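Local coordinates for phospholethanolamine N-methyltransferase 2 (Haemonchus contortus, PDB 4KRI), which probably catalyses the S-adenosylmethionine-dependent N-methylation of phosphomonomethylethanolamine on the nematode route to phosphocholine, at residues A237-S242 with E268-V273; R225-V231 with L246-D252; L61-L67 with S93-V99. All coordinates share one frame; numbering follows the deposited sequence.

Interaction 1 (A237-S242 with E268-V273); sequences ARQAAS and EKDARV
R238 reaches from helix 235-244 to E268 and so joins that helix to the end of helix 255-268 and the link that runs from it into strand 273-277 of the Rossmann-like methyltransferase fold. Its side chain leaves CB with CG beside the backbone N and then bends at both chi2 (-71°) and chi3, which brings CD across V273 and carries the guanidinium on to E268. CD is the first atom to meet the other segment, resting 4.0 Å from V273 CG2 and almost as near to CG1. NE then gives its N-H to a water that also donates to R238 O and to D270 OD2; this one molecule ties the arginine, its own helix carbonyl and the aspartate together. At the tip, NH1 and NH2 grip E268 end-on in a salt bridge, but both converge on the single atom OE1, with NH2 the closer at 2.6 Å. OE1 is approached from its anti side, and the guanidinium and carboxylate planes stand 60° apart, so the grip is a forked one rather than the flat pairing of two oxygens with two nitrogens.

Beside this polar arm is the apolar part of the contact: the methyl of A241 touches V273 CG2 at 3.6 Å and also lies against R272 CB. D270 organises the loop from within. Its OD1 accepts from R272 N at 3.0 Å, forming an Asx turn, and from R272 NE, while OD2 takes R272 NH2 at 2.9 Å. This side-on, two-point salt bridge fixes the rotation of the R272 guanidinium and turns one face to the last turn of helix 235-244. There A241 O sits over the centre of the group, 3.3 Å from R272 CZ, but no N-H of R272 is aimed at it.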
loop_
_atom_site.group_PDB
_atom_site.type_symbol
_atom_site.label_atom_id
_atom_site.label_comp_id
_atom_site.label_asym_id
_atom_site.label_seq_id
_atom_site.Cartn_x
_atom_site.Cartn_y
_atom_site.Cartn_z
ATOM N N ALA A 237 -9.476 -5.218 6.443
ATOM C CA ALA A 237 -10.353 -4.416 5.603
ATOM C C ALA A 237 -11.594 -5.200 5.217
ATOM O O ALA A 237 -12.715 -4.674 5.238
ATOM C CB ALA A 237 -9.626 -3.935 4.349
ATOM N N ARG A 238 -11.391 -6.457 4.835
ATOM C CA ARG A 238 -12.495 -7.303 4.424
ATOM C C ARG A 238 -13.473 -7.529 5.577
ATOM O O ARG A 238 -14.688 -7.605 5.370
ATOM C CB ARG A 238 -11.961 -8.635 3.869
ATOM C CG ARG A 238 -11.214 -8.474 2.529
ATOM C CD ARG A 238 -12.165 -8.135 1.394
ATOM N NE ARG A 238 -13.138 -9.220 1.234
ATOM C CZ ARG A 238 -12.874 -10.384 0.652
ATOM N NH1 ARG A 238 -11.671 -10.625 0.141
ATOM N NH2 ARG A 238 -13.817 -11.316 0.571
ATOM N N GLN A 239 -12.935 -7.627 6.788
ATOM C CA GLN A 239 -13.752 -7.802 7.989
ATOM C C GLN A 239 -14.546 -6.547 8.360
ATOM O O GLN A 239 -15.712 -6.630 8.753
ATOM C CB GLN A 239 -12.861 -8.190 9.165
ATOM C CG GLN A 239 -13.618 -8.411 10.453
ATOM C CD GLN A 239 -12.674 -8.719 11.597
ATOM O OE1 GLN A 239 -11.661 -8.046 11.760
ATOM N NE2 GLN A 239 -12.993 -9.739 12.382
ATOM N N ALA A 240 -13.906 -5.390 8.247
ATOM C CA ALA A 240 -14.608 -4.125 8.477
ATOM C C ALA A 240 -15.796 -3.992 7.527
ATOM O O ALA A 240 -16.891 -3.558 7.922
ATOM C CB ALA A 240 -13.644 -2.943 8.327
ATOM N N ALA A 241 -15.594 -4.388 6.271
ATOM C CA ALA A 241 -16.665 -4.311 5.299
ATOM C C ALA A 241 -17.735 -5.361 5.602
ATOM O O ALA A 241 -18.937 -5.057 5.589
ATOM C CB ALA A 241 -16.128 -4.493 3.882
ATOM N N SER A 242 -17.324 -6.596 5.871
ATOM C CA SER A 242 -18.332 -7.658 5.985
ATOM C C SER A 242 -19.124 -7.589 7.293
ATOM O O SER A 242 -20.304 -7.934 7.324
ATOM C CB SER A 242 -17.710 -9.043 5.810
ATOM O OG SER A 242 -16.782 -9.294 6.844
ATOM N N GLU A 268 -13.393 -13.258 -4.554
ATOM C CA GLU A 268 -14.510 -13.360 -3.612
ATOM C C GLU A 268 -15.576 -12.286 -3.856
ATOM O O GLU A 268 -16.770 -12.522 -3.648
ATOM C CB GLU A 268 -13.976 -13.313 -2.177
ATOM C CG GLU A 268 -13.199 -14.590 -1.792
ATOM C CD GLU A 268 -12.228 -14.421 -0.623
ATOM O OE1 GLU A 268 -12.241 -13.370 0.055
ATOM O OE2 GLU A 268 -11.437 -15.363 -0.376
ATOM N N LYS A 269 -15.120 -11.120 -4.310
ATOM C CA LYS A 269 -15.978 -10.009 -4.759
ATOM C C LYS A 269 -16.737 -9.296 -3.617
ATOM O O LYS A 269 -17.703 -9.816 -3.056
ATOM C CB LYS A 269 -16.898 -10.445 -5.905
ATOM C CG LYS A 269 -16.127 -11.191 -7.018
ATOM C CD LYS A 269 -16.768 -11.060 -8.390
ATOM C CE LYS A 269 -15.891 -11.700 -9.479
ATOM N NZ LYS A 269 -14.646 -10.915 -9.825
ATOM N N ASP A 270 -16.256 -8.110 -3.253
ATOM C CA ASP A 270 -16.967 -7.259 -2.311
ATOM C C ASP A 270 -16.670 -5.819 -2.720
ATOM O O ASP A 270 -15.559 -5.330 -2.492
ATOM C CB ASP A 270 -16.497 -7.528 -0.878
ATOM C CG ASP A 270 -17.339 -6.792 0.174
ATOM O OD1 ASP A 270 -17.913 -5.723 -0.139
ATOM O OD2 ASP A 270 -17.436 -7.295 1.314
ATOM N N ALA A 271 -17.657 -5.147 -3.318
ATOM C CA ALA A 271 -17.434 -3.804 -3.858
ATOM C C ALA A 271 -17.233 -2.738 -2.789
ATOM O O ALA A 271 -16.947 -1.584 -3.123
ATOM C CB ALA A 271 -18.547 -3.388 -4.808
ATOM N N ARG A 272 -17.362 -3.110 -1.518
ATOM C CA ARG A 272 -17.054 -2.156 -0.437
ATOM C C ARG A 272 -15.568 -1.954 -0.244
ATOM O O ARG A 272 -15.148 -1.007 0.421
ATOM C CB ARG A 272 -17.682 -2.617 0.893
ATOM C CG ARG A 272 -19.208 -2.439 0.852
ATOM C CD ARG A 272 -19.924 -3.181 1.970
ATOM N NE ARG A 272 -19.636 -4.615 1.979
ATOM C CZ ARG A 272 -20.363 -5.512 2.636
ATOM N NH1 ARG A 272 -21.449 -5.126 3.297
ATOM N NH2 ARG A 272 -20.023 -6.792 2.610
ATOM N N VAL A 273 -14.764 -2.831 -0.834
ATOM C CA VAL A 273 -13.338 -2.839 -0.553
ATOM C C VAL A 273 -12.497 -2.545 -1.783
ATOM O O VAL A 273 -12.656 -3.181 -2.812
ATOM C CB VAL A 273 -12.917 -4.201 -0.010
ATOM C CG1 VAL A 273 -11.402 -4.244 0.205
ATOM C CG2 VAL A 273 -13.632 -4.462 1.304
HETATM O O HOH W 1 -15.239 -8.182 2.709
#

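Interaction 2 (R225-V231 with L246-D252); sequences RMLDIGV and LQVHGVD. With SAH (S-adenosyl-L-homocysteine), chain D.
M226 and L246 meet through the methyl CE and CD1, 3.6 Å apart, at the start of two adjoining parallel strands, L246 just ahead of the second; V248 follows on the same side as M226, with CG1 near M226 CG. On the opposite face, L227 CD1 lies against V251 CG1, and L227 runs alongside H249, pointing the same way. The imidazole is anchored beyond the pair, its ND1 hydrogen-bonded to T274 OG1.

Between these faces the backbones join in parallel register from R225 with Q247 to I229 with V251. M226 N donates to Q247 O at 2.7 Å, H249 N donates to M226 O, and the alternation continues through D228 to V251. At one polar end, R225 NE donates to Q247 OE1 at 3.1 Å. The acceptor lies in the guanidinium plane and the donor in the amide's carbonyl plane, although the two groups are turned 72° against each other.

The other end belongs to the cofactor product. V251 O receives G230 N at 2.8 Å and V231 N at 3.0 Å from opposite faces of its plane, which pins the first turn of the glycine-rich loop. G230, in a positive-phi turn, passes close to the ribose, and its carbonyl accepts the amino group of S-adenosylhomocysteine. D252 holds the ribose with both oxygens: OD1 takes O3' at 2.7 Å and OD2 takes O2' at 2.6 Å. An acidic residue at the end of the second strand gripping the ribose diol is a hallmark of class I methyltransferases. Backbone N-H groups of G232 and S254 also bond this carboxylate and help fix its rotation.

Helix 235-244 covers the M226 and V248 face through A237 and A240, while strand 290-296 flanks strand 225-229 and strand 273-277 flanks strand 247-252.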
loop_
_atom_site.group_PDB
_atom_site.type_symbol
_atom_site.label_atom_id
_atom_site.label_comp_id
_atom_site.label_asym_id
_atom_site.label_seq_id
_atom_site.Cartn_x
_atom_site.Cartn_y
_atom_site.Cartn_z
ATOM N N ARG A 225 -16.977 5.711 5.548
ATOM C CA ARG A 225 -15.752 5.458 4.795
ATOM C C ARG A 225 -14.556 5.292 5.703
ATOM O O ARG A 225 -14.292 6.147 6.558
ATOM C CB ARG A 225 -15.501 6.611 3.818
ATOM C CG ARG A 225 -16.659 6.811 2.826
ATOM C CD ARG A 225 -16.285 7.711 1.648
ATOM N NE ARG A 225 -15.114 7.207 0.935
ATOM C CZ ARG A 225 -13.925 7.805 0.933
ATOM N NH1 ARG A 225 -13.748 8.947 1.586
ATOM N NH2 ARG A 225 -12.912 7.271 0.263
ATOM N N MET A 226 -13.818 4.203 5.509
ATOM C CA MET A 226 -12.645 3.932 6.324
ATOM C C MET A 226 -11.389 3.815 5.470
ATOM O O MET A 226 -11.404 3.171 4.417
ATOM C CB MET A 226 -12.849 2.637 7.136
ATOM C CG MET A 226 -11.577 2.118 7.821
ATOM S SD MET A 226 -11.904 0.583 8.755
ATOM C CE MET A 226 -12.694 1.267 10.206
ATOM N N LEU A 227 -10.309 4.446 5.931
ATOM C CA LEU A 227 -8.992 4.263 5.332
ATOM C C LEU A 227 -8.216 3.305 6.205
ATOM O O LEU A 227 -8.055 3.553 7.410
ATOM C CB LEU A 227 -8.235 5.604 5.282
ATOM C CG LEU A 227 -6.787 5.502 4.782
ATOM C CD1 LEU A 227 -6.757 5.105 3.296
ATOM C CD2 LEU A 227 -6.064 6.833 4.999
ATOM N N ASP A 228 -7.719 2.214 5.616
ATOM C CA ASP A 228 -6.892 1.266 6.381
ATOM C C ASP A 228 -5.455 1.425 5.935
ATOM O O ASP A 228 -5.135 1.173 4.782
ATOM C CB ASP A 228 -7.377 -0.176 6.128
ATOM C CG ASP A 228 -6.653 -1.213 6.990
ATOM O OD1 ASP A 228 -5.407 -1.130 7.142
ATOM O OD2 ASP A 228 -7.327 -2.130 7.527
ATOM N N ILE A 229 -4.588 1.845 6.854
ATOM C CA ILE A 229 -3.194 2.080 6.528
ATOM C C ILE A 229 -2.382 0.837 6.893
ATOM O O ILE A 229 -2.360 0.422 8.048
ATOM C CB ILE A 229 -2.653 3.332 7.278
ATOM C CG1 ILE A 229 -3.303 4.595 6.699
ATOM C CG2 ILE A 229 -1.131 3.401 7.174
ATOM C CD1 ILE A 229 -3.018 5.876 7.504
ATOM N N GLY A 230 -1.702 0.260 5.903
ATOM C CA GLY A 230 -0.929 -0.951 6.116
ATOM C C GLY A 230 -1.823 -2.169 6.172
ATOM O O GLY A 230 -1.736 -2.979 7.089
ATOM N N VAL A 231 -2.651 -2.307 5.150
ATOM C CA VAL A 231 -3.736 -3.276 5.126
ATOM C C VAL A 231 -3.270 -4.734 4.950
ATOM O O VAL A 231 -4.045 -5.670 5.167
ATOM C CB VAL A 231 -4.762 -2.856 4.044
ATOM C CG1 VAL A 231 -4.219 -3.125 2.648
ATOM C CG2 VAL A 231 -6.102 -3.536 4.272
ATOM N N LEU A 246 -18.876 -1.161 6.253
ATOM C CA LEU A 246 -18.072 0.014 5.943
ATOM C C LEU A 246 -17.564 -0.070 4.510
ATOM O O LEU A 246 -17.341 -1.166 3.984
ATOM C CB LEU A 246 -16.881 0.095 6.881
ATOM C CG LEU A 246 -17.237 0.352 8.345
ATOM C CD1 LEU A 246 -15.984 0.334 9.199
ATOM C CD2 LEU A 246 -17.920 1.698 8.437
ATOM N N GLN A 247 -17.389 1.092 3.884
ATOM C CA GLN A 247 -16.635 1.185 2.640
ATOM C C GLN A 247 -15.185 1.414 3.038
ATOM O O GLN A 247 -14.865 2.383 3.747
ATOM C CB GLN A 247 -17.143 2.347 1.793
ATOM C CG GLN A 247 -16.387 2.543 0.493
ATOM C CD GLN A 247 -17.007 3.622 -0.365
ATOM O OE1 GLN A 247 -16.625 4.788 -0.288
ATOM N NE2 GLN A 247 -17.975 3.239 -1.183
ATOM N N VAL A 248 -14.307 0.510 2.617
ATOM C CA VAL A 248 -12.940 0.512 3.124
ATOM C C VAL A 248 -11.945 0.631 1.991
ATOM O O VAL A 248 -12.012 -0.125 1.034
ATOM C CB VAL A 248 -12.607 -0.782 3.890
ATOM C CG1 VAL A 248 -11.217 -0.662 4.501
ATOM C CG2 VAL A 248 -13.653 -1.055 4.965
ATOM N N HIS A 249 -11.032 1.593 2.098
ATOM C CA HIS A 249 -9.945 1.709 1.138
ATOM C C HIS A 249 -8.675 1.368 1.865
ATOM O O HIS A 249 -8.303 2.033 2.831
ATOM C CB HIS A 249 -9.817 3.124 0.573
ATOM C CG HIS A 249 -8.743 3.245 -0.462
ATOM N ND1 HIS A 249 -8.721 2.469 -1.603
ATOM C CD2 HIS A 249 -7.642 4.035 -0.525
ATOM C CE1 HIS A 249 -7.660 2.780 -2.328
ATOM N NE2 HIS A 249 -6.990 3.726 -1.696
ATOM N N GLY A 250 -8.003 0.322 1.410
ATOM C CA GLY A 250 -6.804 -0.131 2.086
ATOM C C GLY A 250 -5.561 0.191 1.297
ATOM O O GLY A 250 -5.539 0.001 0.079
ATOM N N VAL A 251 -4.527 0.677 1.987
ATOM C CA VAL A 251 -3.267 0.978 1.316
ATOM C C VAL A 251 -2.130 0.193 1.950
ATOM O O VAL A 251 -2.146 -0.096 3.154
ATOM C CB VAL A 251 -2.959 2.505 1.282
ATOM C CG1 VAL A 251 -4.100 3.252 0.582
ATOM C CG2 VAL A 251 -2.724 3.071 2.682
ATOM N N ASP A 252 -1.158 -0.198 1.129
ATOM C CA ASP A 252 0.028 -0.859 1.649
ATOM C C ASP A 252 1.187 -0.568 0.728
ATOM O O ASP A 252 0.995 -0.410 -0.473
ATOM C CB ASP A 252 -0.180 -2.370 1.727
ATOM C CG ASP A 252 0.708 -3.003 2.754
ATOM O OD1 ASP A 252 0.210 -3.377 3.842
ATOM O OD2 ASP A 252 1.931 -3.087 2.498
HETATM N N SAH D . -3.114 -4.460 9.026
HETATM C CA SAH D . -2.837 -5.822 8.498
HETATM C CB SAH D . -1.319 -5.935 8.078
HETATM C CG SAH D . -0.273 -5.881 9.186
HETATM S SD SAH D . 1.428 -5.973 8.542
HETATM C C SAH D . -3.292 -6.871 9.433
HETATM O O SAH D . -3.897 -6.569 10.452
HETATM O OXT SAH D . -3.265 -8.036 9.073
HETATM C "C5'" SAH D . 2.027 -4.286 8.325
HETATM C "C4'" SAH D . 1.847 -3.739 7.024
HETATM O "O4'" SAH D . 2.168 -2.323 7.070
HETATM C "C3'" SAH D . 2.815 -4.327 6.070
HETATM O "O3'" SAH D . 2.096 -4.953 5.030
HETATM C "C2'" SAH D . 3.594 -3.203 5.549
HETATM O "O2'" SAH D . 3.902 -3.337 4.181
HETATM C "C1'" SAH D . 2.702 -2.036 5.817
HETATM N N9 SAH D . 3.428 -0.719 5.792
HETATM C C8 SAH D . 4.524 -0.378 6.509
HETATM N N7 SAH D . 4.810 0.902 6.249
HETATM C C5 SAH D . 3.891 1.384 5.387
HETATM C C6 SAH D . 3.705 2.636 4.785
HETATM N N6 SAH D . 4.564 3.685 5.026
HETATM N N1 SAH D . 2.655 2.783 3.948
HETATM C C2 SAH D . 1.810 1.776 3.699
HETATM N N3 SAH D . 1.958 0.566 4.267
HETATM C C4 SAH D . 2.993 0.341 5.099
#

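Interaction 3 (L61-L67 with S93-V99); sequences LSNLDAL and SLRTDGV
L94 drives its CD2 methyl between L64 and L67, 3.9 Å from the CB of each, and this wedge is the tight heart of the contact. S93 packs beside it. Its OG, set between the backbone N and the carbonyl carbon (chi1 81°), turns inward to touch L64 CD1 at 3.6 Å and lies close to L67 CD2 as well. The buried hydroxyl is bonded to A90 O, one turn back in helix 80-93. Backbone bonds clamp the same region: L64 N donates to S93 O, and R95 N donates to L64 O at 2.9 Å. Farther along, V99 N reaches D65 O from above its carbonyl plane, and L67 N donates to V99 O. The pairing thus skips from L94 to V99, across a type II turn from R95 to G98 that is closed by a hydrogen bond from G98 N to R95 O.

The outer side, where N63 and R95 are exposed to solvent, is polar and joined more loosely, by charge and by water. N63 lies alongside R95, its amide only 17° from the guanidinium plane, and OD1 meets the aliphatic CG at 3.1 Å instead of an N-H. D65 comes over a face of the same guanidinium: OD1 is 3.7 Å from NE, a long salt bridge that works by charge alone. The firmer polar link of D65 is between OD2 and Q25 N on the neighbouring strand. A water completes this side, donating to N63 O and to D65 OD2 (2.7 Å) while accepting from R95 NH1 at 3.1 Å.

With helix 80-93 connecting parallel strands 64-70 and 98-105, and strand 25-29 alongside, the arrangement is consistent with a Rossmann-like alternation of strand and helix in the N-terminal domain of this di-domain enzyme.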
loop_
_atom_site.group_PDB
_atom_site.type_symbol
_atom_site.label_atom_id
_atom_site.label_comp_id
_atom_site.label_asym_id
_atom_site.label_seq_id
_atom_site.Cartn_x
_atom_site.Cartn_y
_atom_site.Cartn_z
ATOM N N LEU A 61 7.556 11.604 -29.987
ATOM C CA LEU A 61 7.230 12.379 -28.795
ATOM C C LEU A 61 8.477 12.712 -27.978
ATOM O O LEU A 61 9.364 11.868 -27.808
ATOM C CB LEU A 61 6.233 11.610 -27.930
ATOM C CG LEU A 61 4.732 11.800 -28.197
ATOM C CD1 LEU A 61 4.390 11.760 -29.656
ATOM C CD2 LEU A 61 3.935 10.739 -27.466
ATOM N N SER A 62 8.545 13.944 -27.471
ATOM C CA SER A 62 9.663 14.359 -26.626
ATOM C C SER A 62 9.266 15.537 -25.745
ATOM O O SER A 62 8.244 16.180 -25.990
ATOM C CB SER A 62 10.885 14.743 -27.471
ATOM O OG SER A 62 10.689 15.993 -28.108
ATOM N N ASN A 63 10.082 15.809 -24.728
ATOM C CA ASN A 63 9.862 16.945 -23.832
ATOM C C ASN A 63 8.461 16.932 -23.199
ATOM O O ASN A 63 7.843 17.983 -22.990
ATOM C CB ASN A 63 10.108 18.268 -24.572
ATOM C CG ASN A 63 10.460 19.411 -23.631
ATOM O OD1 ASN A 63 11.263 19.250 -22.708
ATOM N ND2 ASN A 63 9.857 20.571 -23.862
ATOM N N LEU A 64 7.951 15.742 -22.900
ATOM C CA LEU A 64 6.601 15.635 -22.341
ATOM C C LEU A 64 6.597 15.886 -20.844
ATOM O O LEU A 64 7.492 15.435 -20.123
ATOM C CB LEU A 64 6.011 14.248 -22.580
ATOM C CG LEU A 64 5.820 13.793 -24.028
ATOM C CD1 LEU A 64 5.178 12.419 -23.997
ATOM C CD2 LEU A 64 4.932 14.758 -24.797
ATOM N N ASP A 65 5.573 16.587 -20.375
ATOM C CA ASP A 65 5.356 16.695 -18.934
ATOM C C ASP A 65 4.578 15.503 -18.393
ATOM O O ASP A 65 4.680 15.170 -17.220
ATOM C CB ASP A 65 4.632 18.001 -18.625
ATOM C CG ASP A 65 5.413 19.207 -19.102
ATOM O OD1 ASP A 65 6.445 19.535 -18.459
ATOM O OD2 ASP A 65 5.020 19.811 -20.129
ATOM N N ALA A 66 3.790 14.858 -19.245
ATOM C CA ALA A 66 3.047 13.676 -18.839
ATOM C C ALA A 66 2.829 12.814 -20.052
ATOM O O ALA A 66 2.603 13.314 -21.154
ATOM C CB ALA A 66 1.697 14.051 -18.221
ATOM N N LEU A 67 2.909 11.511 -19.829
ATOM C CA LEU A 67 2.611 10.529 -20.844
ATOM C C LEU A 67 1.557 9.612 -20.253
ATOM O O LEU A 67 1.780 8.995 -19.203
ATOM C CB LEU A 67 3.873 9.721 -21.143
ATOM C CG LEU A 67 3.691 8.554 -22.112
ATOM C CD1 LEU A 67 3.193 9.028 -23.477
ATOM C CD2 LEU A 67 5.005 7.815 -22.245
ATOM N N SER A 93 10.824 9.942 -24.005
ATOM C CA SER A 93 9.818 10.928 -24.387
ATOM C C SER A 93 9.544 11.948 -23.285
ATOM O O SER A 93 9.052 13.048 -23.560
ATOM C CB SER A 93 8.505 10.235 -24.741
ATOM O OG SER A 93 7.796 9.917 -23.551
ATOM N N LEU A 94 9.844 11.580 -22.041
ATOM C CA LEU A 94 9.501 12.425 -20.890
ATOM C C LEU A 94 10.626 13.355 -20.483
ATOM O O LEU A 94 11.796 12.992 -20.561
ATOM C CB LEU A 94 9.138 11.560 -19.675
ATOM C CG LEU A 94 7.764 10.889 -19.750
ATOM C CD1 LEU A 94 7.695 9.738 -18.749
ATOM C CD2 LEU A 94 6.648 11.893 -19.474
ATOM N N ARG A 95 10.265 14.560 -20.052
ATOM C CA ARG A 95 11.208 15.420 -19.337
ATOM C C ARG A 95 11.535 14.801 -17.991
ATOM O O ARG A 95 10.737 14.041 -17.442
ATOM C CB ARG A 95 10.577 16.787 -19.066
ATOM C CG ARG A 95 10.269 17.578 -20.309
ATOM C CD ARG A 95 9.427 18.812 -19.986
ATOM N NE ARG A 95 10.096 19.693 -19.029
ATOM C CZ ARG A 95 10.073 21.020 -19.101
ATOM N NH1 ARG A 95 9.410 21.617 -20.083
ATOM N NH2 ARG A 95 10.709 21.750 -18.191
ATOM N N THR A 96 12.690 15.145 -17.424
ATOM C CA THR A 96 12.949 14.746 -16.048
ATOM C C THR A 96 11.844 15.335 -15.159
ATOM O O THR A 96 11.415 16.475 -15.366
ATOM C CB THR A 96 14.354 15.171 -15.576
ATOM O OG1 THR A 96 15.336 14.486 -16.368
ATOM C CG2 THR A 96 14.560 14.812 -14.102
ATOM N N ASP A 97 11.374 14.523 -14.216
ATOM C CA ASP A 97 10.214 14.805 -13.345
ATOM C C ASP A 97 8.873 14.649 -14.060
ATOM O O ASP A 97 7.825 14.870 -13.455
ATOM C CB ASP A 97 10.284 16.183 -12.681
ATOM C CG ASP A 97 11.538 16.379 -11.869
ATOM O OD1 ASP A 97 11.992 15.410 -11.227
ATOM O OD2 ASP A 97 12.066 17.510 -11.881
ATOM N N GLY A 98 8.907 14.258 -15.327
ATOM C CA GLY A 98 7.684 14.002 -16.074
ATOM C C GLY A 98 6.976 12.773 -15.527
ATOM O O GLY A 98 7.611 11.889 -14.953
ATOM N N VAL A 99 5.658 12.718 -15.692
ATOM C CA VAL A 99 4.869 11.684 -15.046
ATOM C C VAL A 99 4.351 10.693 -16.082
ATOM O O VAL A 99 3.859 11.094 -17.131
ATOM C CB VAL A 99 3.666 12.306 -14.315
ATOM C CG1 VAL A 99 2.802 11.215 -13.681
ATOM C CG2 VAL A 99 4.152 13.291 -13.259
HETATM O O HOH W 2 7.114 20.413 -21.746
#

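In the fold
From the N terminus, interaction 3 comes first: it closes the loop through helix 80-93 and is complete long before the other two begin. Its centre lies about 32 Å from that of interaction 2 and about 38 Å from that of interaction 1, in a different domain. Interaction 2 opens at 225-231 and closes at 246-252 around helix 235-244. Interaction 1 starts on that enclosed helix and ends at 268-273, so the two cross along the chain. They also touch: V248 N probably bonds R272 O, and A237 packs on V231. Together they tie strands 225-229 and 247-252, helix 235-244 and the approach to strand 273-277 beside the cofactor pocket.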